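Long-range contacts in endo-beta-1,2-glucanase (Talaromyces funiculosus, PDB 6IMV), which hydrolyses internal beta-1,2-glucosidic linkages in beta-1,2-glucans, acting as an endo-beta-1,2-glucanase from a newly defined glycoside hydrolase family: residues A[256-261]-A[458-464]; A[312-317]-A[464-469]. Numbering follows the deposited sequence.

Contact 1: residues A[256-261]-A[458-464]; sequences WWLQFF and ENIYNTF
A turn residue, not a helical one, makes the central contact: Ile460, the last residue of the Schellman motif that ends helix 448-457, lays its CD1 over the face of the Phe260 ring in a CH-pi contact, 4.0 Å from the centroid and 20° off the normal. Asn459 is the C-prime residue, in left-handed conformation (phi/psi 56/42), with Ile460 N directed to Met455 O and Asn459 N to Lys456 O. The end of helix 252-261 packs against the turn between helices 448-457 and 461-475 and the first turn of the latter, with no hydrogen bond across. Register runs in opposite directions: CA of Trp256 faces CA of Phe464 at 8.3 Å, and CA of Phe260 that of Ile460 at 7.2 Å. Phe260 (chi1 m) also sets CE1 3.8 Å from Thr463 CG2 and CZ 4.0 Å from Phe464 CB, both at its ring edge. Phe261 (m) brings CZ 3.8 Å from Ile460 CD1; Gln259 NE2 lies 3.6 Å from Thr463 CG2, while Gln259 OE1 is hydrogen-bonded to Trp273 NE1. At the other end Trp256 (m) meets Phe464 (t) obliquely, planes at 48°, with Trp256 CZ2 3.5 Å from Phe464 CD1.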
ATOM      1  N   TRP A 256      -8.003  13.523  -5.486  1.00 13.08           N
ATOM      2  CA  TRP A 256      -7.146  14.687  -5.260  1.00 13.49           C
ATOM      3  C   TRP A 256      -6.363  15.045  -6.527  1.00 13.87           C
ATOM      4  O   TRP A 256      -6.120  16.239  -6.788  1.00 13.35           O
ATOM      5  CB  TRP A 256      -6.185  14.460  -4.094  1.00 13.41           C
ATOM      6  CG  TRP A 256      -6.832  14.468  -2.743  1.00 13.88           C
ATOM      7  CD1 TRP A 256      -6.875  13.433  -1.855  1.00 13.65           C
ATOM      8  CD2 TRP A 256      -7.489  15.579  -2.102  1.00 13.94           C
ATOM      9  NE1 TRP A 256      -7.517  13.822  -0.711  1.00 14.26           N
ATOM     10  CE2 TRP A 256      -7.898  15.133  -0.828  1.00 13.92           C
ATOM     11  CE3 TRP A 256      -7.757  16.904  -2.470  1.00 14.11           C
ATOM     12  CZ2 TRP A 256      -8.575  15.957   0.067  1.00 14.05           C
ATOM     13  CZ3 TRP A 256      -8.428  17.724  -1.585  1.00 14.25           C
ATOM     14  CH2 TRP A 256      -8.825  17.253  -0.333  1.00 14.60           C
ATOM     15  N   TRP A 257      -5.923  14.019  -7.265  1.00 13.95           N
ATOM     16  CA  TRP A 257      -5.186  14.231  -8.496  1.00 14.10           C
ATOM     17  C   TRP A 257      -6.035  15.042  -9.486  1.00 14.85           C
ATOM     18  O   TRP A 257      -5.550  16.040 -10.051  1.00 14.62           O
ATOM     19  CB  TRP A 257      -4.711  12.909  -9.105  1.00 14.02           C
ATOM     20  CG  TRP A 257      -3.574  13.122 -10.052  1.00 13.84           C
ATOM     21  CD1 TRP A 257      -3.604  13.091 -11.415  1.00 14.03           C
ATOM     22  CD2 TRP A 257      -2.231  13.484  -9.689  1.00 13.98           C
ATOM     23  NE1 TRP A 257      -2.363  13.370 -11.924  1.00 13.60           N
ATOM     24  CE2 TRP A 257      -1.499  13.614 -10.887  1.00 13.72           C
ATOM     25  CE3 TRP A 257      -1.577  13.682  -8.467  1.00 14.10           C
ATOM     26  CZ2 TRP A 257      -0.141  13.937 -10.891  1.00 14.22           C
ATOM     27  CZ3 TRP A 257      -0.237  14.004  -8.471  1.00 14.25           C
ATOM     28  CH2 TRP A 257       0.468  14.132  -9.671  1.00 14.36           C
ATOM     29  N   LEU A 258      -7.295  14.625  -9.673  1.00 15.05           N
ATOM     30  CA  LEU A 258      -8.233  15.321 -10.542  1.00 15.38           C
ATOM     31  C   LEU A 258      -8.467  16.745 -10.036  1.00 15.71           C
ATOM     32  O   LEU A 258      -8.434  17.688 -10.822  1.00 15.69           O
ATOM     33  CB  LEU A 258      -9.557  14.552 -10.618  1.00 15.97           C
ATOM     34  CG  LEU A 258      -9.581  13.362 -11.576  1.00 16.27           C
ATOM     35  CD1 LEU A 258     -10.861  12.565 -11.404  1.00 16.47           C
ATOM     36  CD2 LEU A 258      -9.430  13.832 -13.018  1.00 15.86           C
ATOM     37  N   GLN A 259      -8.714  16.893  -8.728  1.00 15.11           N
ATOM     38  CA  GLN A 259      -9.052  18.202  -8.175  1.00 15.19           C
ATOM     39  C   GLN A 259      -7.907  19.194  -8.411  1.00 14.86           C
ATOM     40  O   GLN A 259      -8.140  20.290  -8.898  1.00 16.04           O
ATOM     41  CB  GLN A 259      -9.356  18.138  -6.681  1.00 15.48           C
ATOM     42  CG  GLN A 259      -9.374  19.518  -6.036  1.00 15.97           C
ATOM     43  CD  GLN A 259     -10.036  19.530  -4.682  1.00 15.90           C
ATOM     44  OE1 GLN A 259     -10.623  18.547  -4.252  1.00 15.45           O
ATOM     45  NE2 GLN A 259      -9.963  20.668  -4.012  1.00 16.26           N
ATOM     46  N   PHE A 260      -6.689  18.828  -8.021  1.00 13.62           N
ATOM     47  CA  PHE A 260      -5.586  19.762  -8.057  1.00 14.15           C
ATOM     48  C   PHE A 260      -5.062  19.980  -9.481  1.00 14.62           C
ATOM     49  O   PHE A 260      -4.640  21.081  -9.781  1.00 15.20           O
ATOM     50  CB  PHE A 260      -4.455  19.314  -7.135  1.00 13.61           C
ATOM     51  CG  PHE A 260      -4.811  19.366  -5.674  1.00 14.13           C
ATOM     52  CD1 PHE A 260      -5.372  20.506  -5.120  1.00 14.44           C
ATOM     53  CD2 PHE A 260      -4.570  18.278  -4.848  1.00 14.48           C
ATOM     54  CE1 PHE A 260      -5.684  20.554  -3.770  1.00 14.84           C
ATOM     55  CE2 PHE A 260      -4.893  18.325  -3.500  1.00 14.85           C
ATOM     56  CZ  PHE A 260      -5.447  19.464  -2.959  1.00 14.83           C
ATOM     57  N   PHE A 261      -5.070  18.942 -10.328  1.00 14.51           N
ATOM     58  CA  PHE A 261      -4.280  18.962 -11.568  1.00 14.86           C
ATOM     59  C   PHE A 261      -5.089  18.663 -12.837  1.00 15.24           C
ATOM     60  O   PHE A 261      -4.542  18.776 -13.932  1.00 16.21           O
ATOM     61  CB  PHE A 261      -3.141  17.949 -11.460  1.00 14.83           C
ATOM     62  CG  PHE A 261      -2.223  18.209 -10.297  1.00 14.99           C
ATOM     63  CD1 PHE A 261      -1.576  19.431 -10.177  1.00 14.71           C
ATOM     64  CD2 PHE A 261      -1.994  17.231  -9.337  1.00 15.00           C
ATOM     65  CE1 PHE A 261      -0.731  19.676  -9.107  1.00 15.05           C
ATOM     66  CE2 PHE A 261      -1.150  17.476  -8.268  1.00 15.02           C
ATOM     67  CZ  PHE A 261      -0.523  18.700  -8.149  1.00 15.23           C
ATOM     68  N   GLU A 458       3.637  24.314  -3.833  1.00 20.47           N
ATOM     69  CA  GLU A 458       2.764  24.486  -5.007  1.00 20.88           C
ATOM     70  C   GLU A 458       1.418  25.087  -4.590  1.00 21.37           C
ATOM     71  O   GLU A 458       0.503  25.160  -5.394  1.00 20.56           O
ATOM     72  CB  GLU A 458       2.612  23.154  -5.748  1.00 20.87           C
ATOM     73  CG  GLU A 458       3.915  22.736  -6.409  1.00 22.31           C
ATOM     74  CD  GLU A 458       4.011  21.335  -7.001  1.00 22.32           C
ATOM     75  OE1 GLU A 458       2.975  20.623  -7.058  1.00 24.54           O
ATOM     76  OE2 GLU A 458       5.134  20.965  -7.393  1.00 21.83           O
ATOM     77  N   ASN A 459       1.319  25.496  -3.322  1.00 22.47           N
ATOM     78  CA  ASN A 459       0.184  26.212  -2.773  1.00 24.36           C
ATOM     79  C   ASN A 459      -1.120  25.421  -2.974  1.00 22.78           C
ATOM     80  O   ASN A 459      -2.158  26.001  -3.288  1.00 22.09           O
ATOM     81  CB  ASN A 459       0.077  27.624  -3.358  1.00 28.19           C
ATOM     82  CG  ASN A 459      -0.787  28.543  -2.513  1.00 31.65           C
ATOM     83  OD1 ASN A 459      -0.907  28.373  -1.298  1.00 34.44           O
ATOM     84  ND2 ASN A 459      -1.411  29.521  -3.144  1.00 34.31           N
ATOM     85  N   ILE A 460      -1.078  24.102  -2.753  1.00 20.28           N
ATOM     86  CA  ILE A 460      -2.307  23.306  -2.717  1.00 17.91           C
ATOM     87  C   ILE A 460      -2.531  22.695  -1.319  1.00 17.24           C
ATOM     88  O   ILE A 460      -3.588  22.104  -1.066  1.00 16.46           O
ATOM     89  CB  ILE A 460      -2.308  22.242  -3.833  1.00 17.66           C
ATOM     90  CG1 ILE A 460      -1.105  21.296  -3.751  1.00 17.39           C
ATOM     91  CG2 ILE A 460      -2.426  22.908  -5.208  1.00 17.46           C
ATOM     92  CD1 ILE A 460      -1.205  20.110  -4.690  1.00 17.05           C
ATOM     93  N   TYR A 461      -1.564  22.846  -0.407  1.00 16.65           N
ATOM     94  CA  TYR A 461      -1.672  22.297   0.954  1.00 17.06           C
ATOM     95  C   TYR A 461      -2.893  22.873   1.690  1.00 17.13           C
ATOM     96  O   TYR A 461      -3.664  22.127   2.312  1.00 16.91           O
ATOM     97  CB  TYR A 461      -0.388  22.552   1.747  1.00 17.31           C
ATOM     98  CG  TYR A 461      -0.466  22.067   3.171  1.00 17.18           C
ATOM     99  CD1 TYR A 461      -0.195  20.744   3.485  1.00 17.05           C
ATOM    100  CD2 TYR A 461      -0.854  22.916   4.196  1.00 16.82           C
ATOM    101  CE1 TYR A 461      -0.281  20.283   4.791  1.00 17.62           C
ATOM    102  CE2 TYR A 461      -0.948  22.468   5.505  1.00 17.01           C
ATOM    103  CZ  TYR A 461      -0.665  21.146   5.801  1.00 16.30           C
ATOM    104  OH  TYR A 461      -0.766  20.690   7.078  1.00 16.25           O
ATOM    105  N   ASN A 462      -3.076  24.197   1.619  1.00 17.27           N
ATOM    106  CA  ASN A 462      -4.158  24.864   2.357  1.00 17.49           C
ATOM    107  C   ASN A 462      -5.514  24.357   1.858  1.00 16.40           C
ATOM    108  O   ASN A 462      -6.415  24.137   2.671  1.00 16.23           O
ATOM    109  CB  ASN A 462      -4.076  26.395   2.285  1.00 17.76           C
ATOM    110  CG  ASN A 462      -2.949  26.945   3.131  1.00 19.10           C
ATOM    111  OD1 ASN A 462      -2.396  26.244   3.968  1.00 19.45           O
ATOM    112  ND2 ASN A 462      -2.591  28.198   2.916  1.00 21.09           N
ATOM    113  N   THR A 463      -5.638  24.158   0.543  1.00 15.57           N
ATOM    114  CA  THR A 463      -6.876  23.652  -0.057  1.00 15.71           C
ATOM    115  C   THR A 463      -7.186  22.243   0.462  1.00 15.02           C
ATOM    116  O   THR A 463      -8.339  21.945   0.808  1.00 15.52           O
ATOM    117  CB  THR A 463      -6.802  23.649  -1.588  1.00 16.35           C
ATOM    118  OG1 THR A 463      -6.641  25.001  -2.013  1.00 16.84           O
ATOM    119  CG2 THR A 463      -8.039  23.067  -2.236  1.00 16.67           C
ATOM    120  N   PHE A 464      -6.159  21.383   0.481  1.00 14.73           N
ATOM    121  CA  PHE A 464      -6.274  20.023   1.004  1.00 13.94           C
ATOM    122  C   PHE A 464      -6.865  20.056   2.421  1.00 13.78           C
ATOM    123  O   PHE A 464      -7.898  19.422   2.705  1.00 13.24           O
ATOM    124  CB  PHE A 464      -4.908  19.334   0.989  1.00 13.59           C
ATOM    125  CG  PHE A 464      -4.879  17.972   1.633  1.00 13.22           C
ATOM    126  CD1 PHE A 464      -5.257  16.845   0.920  1.00 13.20           C
ATOM    127  CD2 PHE A 464      -4.470  17.815   2.950  1.00 13.45           C
ATOM    128  CE1 PHE A 464      -5.223  15.589   1.502  1.00 13.15           C
ATOM    129  CE2 PHE A 464      -4.437  16.555   3.536  1.00 13.55           C
ATOM    130  CZ  PHE A 464      -4.818  15.445   2.811  1.00 13.59           C
TER

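Contact 2: residues A[312-317]-A[464-469]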
ATOM      1  N   MET A 312      -0.549  11.166   1.643  1.00 13.91           N
ATOM      2  CA  MET A 312      -0.925  12.577   1.787  1.00 14.01           C
ATOM      3  C   MET A 312      -1.114  12.884   3.263  1.00 14.30           C
ATOM      4  O   MET A 312      -1.422  11.985   4.041  1.00 14.98           O
ATOM      5  CB  MET A 312      -2.206  12.895   1.011  1.00 14.13           C
ATOM      6  CG  MET A 312      -2.055  12.665  -0.481  1.00 13.84           C
ATOM      7  SD  MET A 312      -3.501  13.163  -1.410  1.00 14.20           S
ATOM      8  CE  MET A 312      -3.271  14.942  -1.500  1.00 14.29           C
ATOM      9  N   PRO A 313      -0.893  14.145   3.696  1.00 14.65           N
ATOM     10  CA  PRO A 313      -0.866  14.483   5.123  1.00 14.33           C
ATOM     11  C   PRO A 313      -2.250  14.599   5.787  1.00 14.29           C
ATOM     12  O   PRO A 313      -2.563  15.615   6.406  1.00 15.02           O
ATOM     13  CB  PRO A 313      -0.116  15.827   5.120  1.00 14.48           C
ATOM     14  CG  PRO A 313      -0.496  16.456   3.807  1.00 14.45           C
ATOM     15  CD  PRO A 313      -0.571  15.296   2.835  1.00 14.56           C
ATOM     16  N   TYR A 314      -3.034  13.523   5.705  1.00 13.50           N
ATOM     17  CA  TYR A 314      -4.310  13.399   6.378  1.00 13.43           C
ATOM     18  C   TYR A 314      -4.169  13.631   7.891  1.00 13.66           C
ATOM     19  O   TYR A 314      -5.055  14.209   8.502  1.00 13.67           O
ATOM     20  CB  TYR A 314      -4.909  12.012   6.112  1.00 12.96           C
ATOM     21  CG  TYR A 314      -5.554  11.881   4.757  1.00 12.67           C
ATOM     22  CD1 TYR A 314      -6.890  12.203   4.585  1.00 12.39           C
ATOM     23  CD2 TYR A 314      -4.837  11.452   3.648  1.00 12.53           C
ATOM     24  CE1 TYR A 314      -7.500  12.097   3.349  1.00 12.43           C
ATOM     25  CE2 TYR A 314      -5.435  11.347   2.401  1.00 12.30           C
ATOM     26  CZ  TYR A 314      -6.772  11.675   2.251  1.00 12.31           C
ATOM     27  OH  TYR A 314      -7.395  11.589   1.035  1.00 12.52           O
ATOM     28  N   TYR A 315      -3.063  13.170   8.491  1.00 13.95           N
ATOM     29  CA  TYR A 315      -2.920  13.195   9.953  1.00 14.50           C
ATOM     30  C   TYR A 315      -2.439  14.562  10.460  1.00 15.39           C
ATOM     31  O   TYR A 315      -2.291  14.720  11.672  1.00 16.29           O
ATOM     32  CB  TYR A 315      -2.023  12.050  10.428  1.00 14.38           C
ATOM     33  CG  TYR A 315      -2.616  10.675  10.250  1.00 14.20           C
ATOM     34  CD1 TYR A 315      -3.953  10.500   9.909  1.00 13.59           C
ATOM     35  CD2 TYR A 315      -1.839   9.536  10.421  1.00 13.55           C
ATOM     36  CE1 TYR A 315      -4.489   9.236   9.722  1.00 13.42           C
ATOM     37  CE2 TYR A 315      -2.368   8.268  10.260  1.00 13.12           C
ATOM     38  CZ  TYR A 315      -3.701   8.115   9.914  1.00 13.43           C
ATOM     39  OH  TYR A 315      -4.243   6.871   9.747  1.00 12.60           O
ATOM     40  N   ASP A 316      -2.249  15.541   9.557  1.00 16.09           N
ATOM     41  CA  ASP A 316      -2.103  16.956   9.935  1.00 16.44           C
ATOM     42  C   ASP A 316      -3.436  17.508  10.452  1.00 16.38           C
ATOM     43  O   ASP A 316      -3.449  18.528  11.108  1.00 16.72           O
ATOM     44  CB  ASP A 316      -1.614  17.829   8.772  1.00 16.81           C
ATOM     45  CG  ASP A 316      -0.156  17.636   8.396  1.00 16.43           C
ATOM     46  OD1 ASP A 316       0.464  16.756   8.972  1.00 16.98           O
ATOM     47  OD2 ASP A 316       0.343  18.377   7.526  1.00 15.52           O
ATOM     48  N   ILE A 317      -4.561  16.862  10.116  1.00 16.36           N
ATOM     49  CA  ILE A 317      -5.890  17.288  10.564  1.00 16.02           C
ATOM     50  C   ILE A 317      -6.260  16.445  11.793  1.00 16.19           C
ATOM     51  O   ILE A 317      -6.350  15.220  11.700  1.00 15.06           O
ATOM     52  CB  ILE A 317      -6.934  17.158   9.433  1.00 16.35           C
ATOM     53  CG1 ILE A 317      -6.597  18.039   8.222  1.00 16.33           C
ATOM     54  CG2 ILE A 317      -8.330  17.463   9.951  1.00 16.26           C
ATOM     55  CD1 ILE A 317      -5.568  17.451   7.276  1.00 16.51           C
ATOM     56  N   PHE A 464      -6.159  21.383   0.481  1.00 14.73           N
ATOM     57  CA  PHE A 464      -6.274  20.023   1.004  1.00 13.94           C
ATOM     58  C   PHE A 464      -6.865  20.056   2.421  1.00 13.78           C
ATOM     59  O   PHE A 464      -7.898  19.422   2.705  1.00 13.24           O
ATOM     60  CB  PHE A 464      -4.908  19.334   0.989  1.00 13.59           C
ATOM     61  CG  PHE A 464      -4.879  17.972   1.633  1.00 13.22           C
ATOM     62  CD1 PHE A 464      -5.257  16.845   0.920  1.00 13.20           C
ATOM     63  CD2 PHE A 464      -4.470  17.815   2.950  1.00 13.45           C
ATOM     64  CE1 PHE A 464      -5.223  15.589   1.502  1.00 13.15           C
ATOM     65  CE2 PHE A 464      -4.437  16.555   3.536  1.00 13.55           C
ATOM     66  CZ  PHE A 464      -4.818  15.445   2.811  1.00 13.59           C
ATOM     67  N   VAL A 465      -6.218  20.823   3.300  1.00 14.45           N
ATOM     68  CA  VAL A 465      -6.587  20.869   4.727  1.00 15.35           C
ATOM     69  C   VAL A 465      -8.036  21.349   4.859  1.00 15.86           C
ATOM     70  O   VAL A 465      -8.853  20.704   5.525  1.00 15.18           O
ATOM     71  CB  VAL A 465      -5.618  21.729   5.558  1.00 15.56           C
ATOM     72  CG1 VAL A 465      -6.105  21.886   6.987  1.00 15.70           C
ATOM     73  CG2 VAL A 465      -4.199  21.163   5.538  1.00 16.28           C
ATOM     74  N   GLU A 466      -8.353  22.472   4.207  1.00 16.81           N
ATOM     75  CA  GLU A 466      -9.697  23.076   4.297  1.00 16.95           C
ATOM     76  C   GLU A 466     -10.772  22.070   3.885  1.00 15.84           C
ATOM     77  O   GLU A 466     -11.755  21.869   4.587  1.00 15.84           O
ATOM     78  CB  GLU A 466      -9.785  24.310   3.393  1.00 18.54           C
ATOM     79  CG  GLU A 466     -11.180  24.902   3.310  1.00 19.50           C
ATOM     80  CD  GLU A 466     -11.276  26.125   2.422  1.00 21.30           C
ATOM     81  OE1 GLU A 466     -10.987  26.008   1.219  1.00 23.09           O
ATOM     82  OE2 GLU A 466     -11.619  27.184   2.946  1.00 23.34           O
ATOM     83  N   ARG A 467     -10.585  21.472   2.708  1.00 15.56           N
ATOM     84  CA  ARG A 467     -11.556  20.553   2.153  1.00 15.38           C
ATOM     85  C   ARG A 467     -11.696  19.319   3.052  1.00 14.08           C
ATOM     86  O   ARG A 467     -12.799  18.903   3.372  1.00 14.21           O
ATOM     87  CB  ARG A 467     -11.137  20.150   0.734  1.00 15.98           C
ATOM     88  CG  ARG A 467     -11.952  19.017   0.124  1.00 16.12           C
ATOM     89  CD  ARG A 467     -13.450  19.275   0.091  1.00 16.33           C
ATOM     90  NE  ARG A 467     -13.803  20.385  -0.779  1.00 16.67           N
ATOM     91  CZ  ARG A 467     -15.042  20.733  -1.086  1.00 17.18           C
ATOM     92  NH1 ARG A 467     -15.259  21.678  -1.988  1.00 17.54           N
ATOM     93  NH2 ARG A 467     -16.063  20.125  -0.509  1.00 16.82           N
ATOM     94  N   ILE A 468     -10.574  18.698   3.418  1.00 13.93           N
ATOM     95  CA  ILE A 468     -10.650  17.360   4.018  1.00 13.85           C
ATOM     96  C   ILE A 468     -11.061  17.503   5.495  1.00 14.30           C
ATOM     97  O   ILE A 468     -11.806  16.683   6.004  1.00 14.12           O
ATOM     98  CB  ILE A 468      -9.353  16.556   3.783  1.00 13.72           C
ATOM     99  CG1 ILE A 468      -9.602  15.045   3.841  1.00 13.58           C
ATOM    100  CG2 ILE A 468      -8.251  16.974   4.746  1.00 13.27           C
ATOM    101  CD1 ILE A 468     -10.721  14.543   2.941  1.00 13.88           C
ATOM    102  N   GLU A 469     -10.663  18.608   6.149  1.00 15.14           N
ATOM    103  CA  GLU A 469     -11.119  18.880   7.515  1.00 15.61           C
ATOM    104  C   GLU A 469     -12.627  19.144   7.507  1.00 15.64           C
ATOM    105  O   GLU A 469     -13.338  18.627   8.367  1.00 16.15           O
ATOM    106  CB  GLU A 469     -10.362  20.042   8.151  1.00 16.64           C
ATOM    107  CG  GLU A 469     -10.682  20.218   9.624  1.00 17.05           C
ATOM    108  CD  GLU A 469      -9.693  21.085  10.380  1.00 18.01           C
ATOM    109  OE1 GLU A 469      -9.355  22.174   9.865  1.00 19.30           O
ATOM    110  OE2 GLU A 469      -9.252  20.667  11.482  1.00 18.64           O
TER
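Follow the side chain of Phe464 first. With chi1 at 174° (t) and chi2 at 84°, it extends from helix 461-475 straight into the loop 312-317, and four of that loop's residues close around its ring. Met312, with chi1 m, chi2 t and chi3 p, turns its thioether end inward: its CE sits 3.6 Å from Phe464 CE1, and its SD lies 5.2 Å from the ring centroid, 58° off the normal, an oblique Met-aromatic contact. Pro313 is the centre of an inverse gamma turn, closed by Tyr314 N to Met312 O at 2.8 Å; the bend brings Pro313 O to 3.6 Å from Phe464 CE2, near the plane of the ring. Tyr314 (chi1 m, chi2 -89°) turns its ring so that the edge of Phe464 meets its face, centroids 5.3 Å apart and planes at 79°. Its CE1 also packs 3.7 Å from Ile468 CG1, while its hydroxyl is hydrogen-bonded to Glu252 OE1.

Ile317, at the N-cap position of helix 318-337, fills the other flank. Its chi1 m and chi2 p place CD1 4.0 Å from Phe464 CE2 and 3.7 Å from Ile468 CG2, with its CG2 3.6 Å from Glu469 CG. Val465, one residue on from Phe464, adds its CG1 at 4.1 Å from Ile317 CG1.

No hydrogen bond crosses between the two segments. What remains is a buried helix-to-loop packing contact, in which a T-shaped aromatic pair and a Met-aromatic contact fix helix 461-475 to the loop that leads into helix 318-337.

The contacts have centres 11 Å apart on the same side of the chain's centre, and they share helix 461-475 and Phe464. Along the chain their segments alternate: 256-261, then 312-317, then 458-464 running into 464-469, so the late helix ties two earlier parts together. Those earlier parts also meet directly, through a probable hydrogen bond of Trp256 NE1 to Tyr314 OH at 2.8 Å and packing of Trp256 CD1 on Met312 SD at 3.4 Å. Tyr461 OH and Asp316 OD2, 2.6 Å apart, probably form another. The side chains of Tyr314 and Trp256 lie about 12 and 14 Å from a bound glucose, so both contacts are structural packing outside the sugar's contact shell.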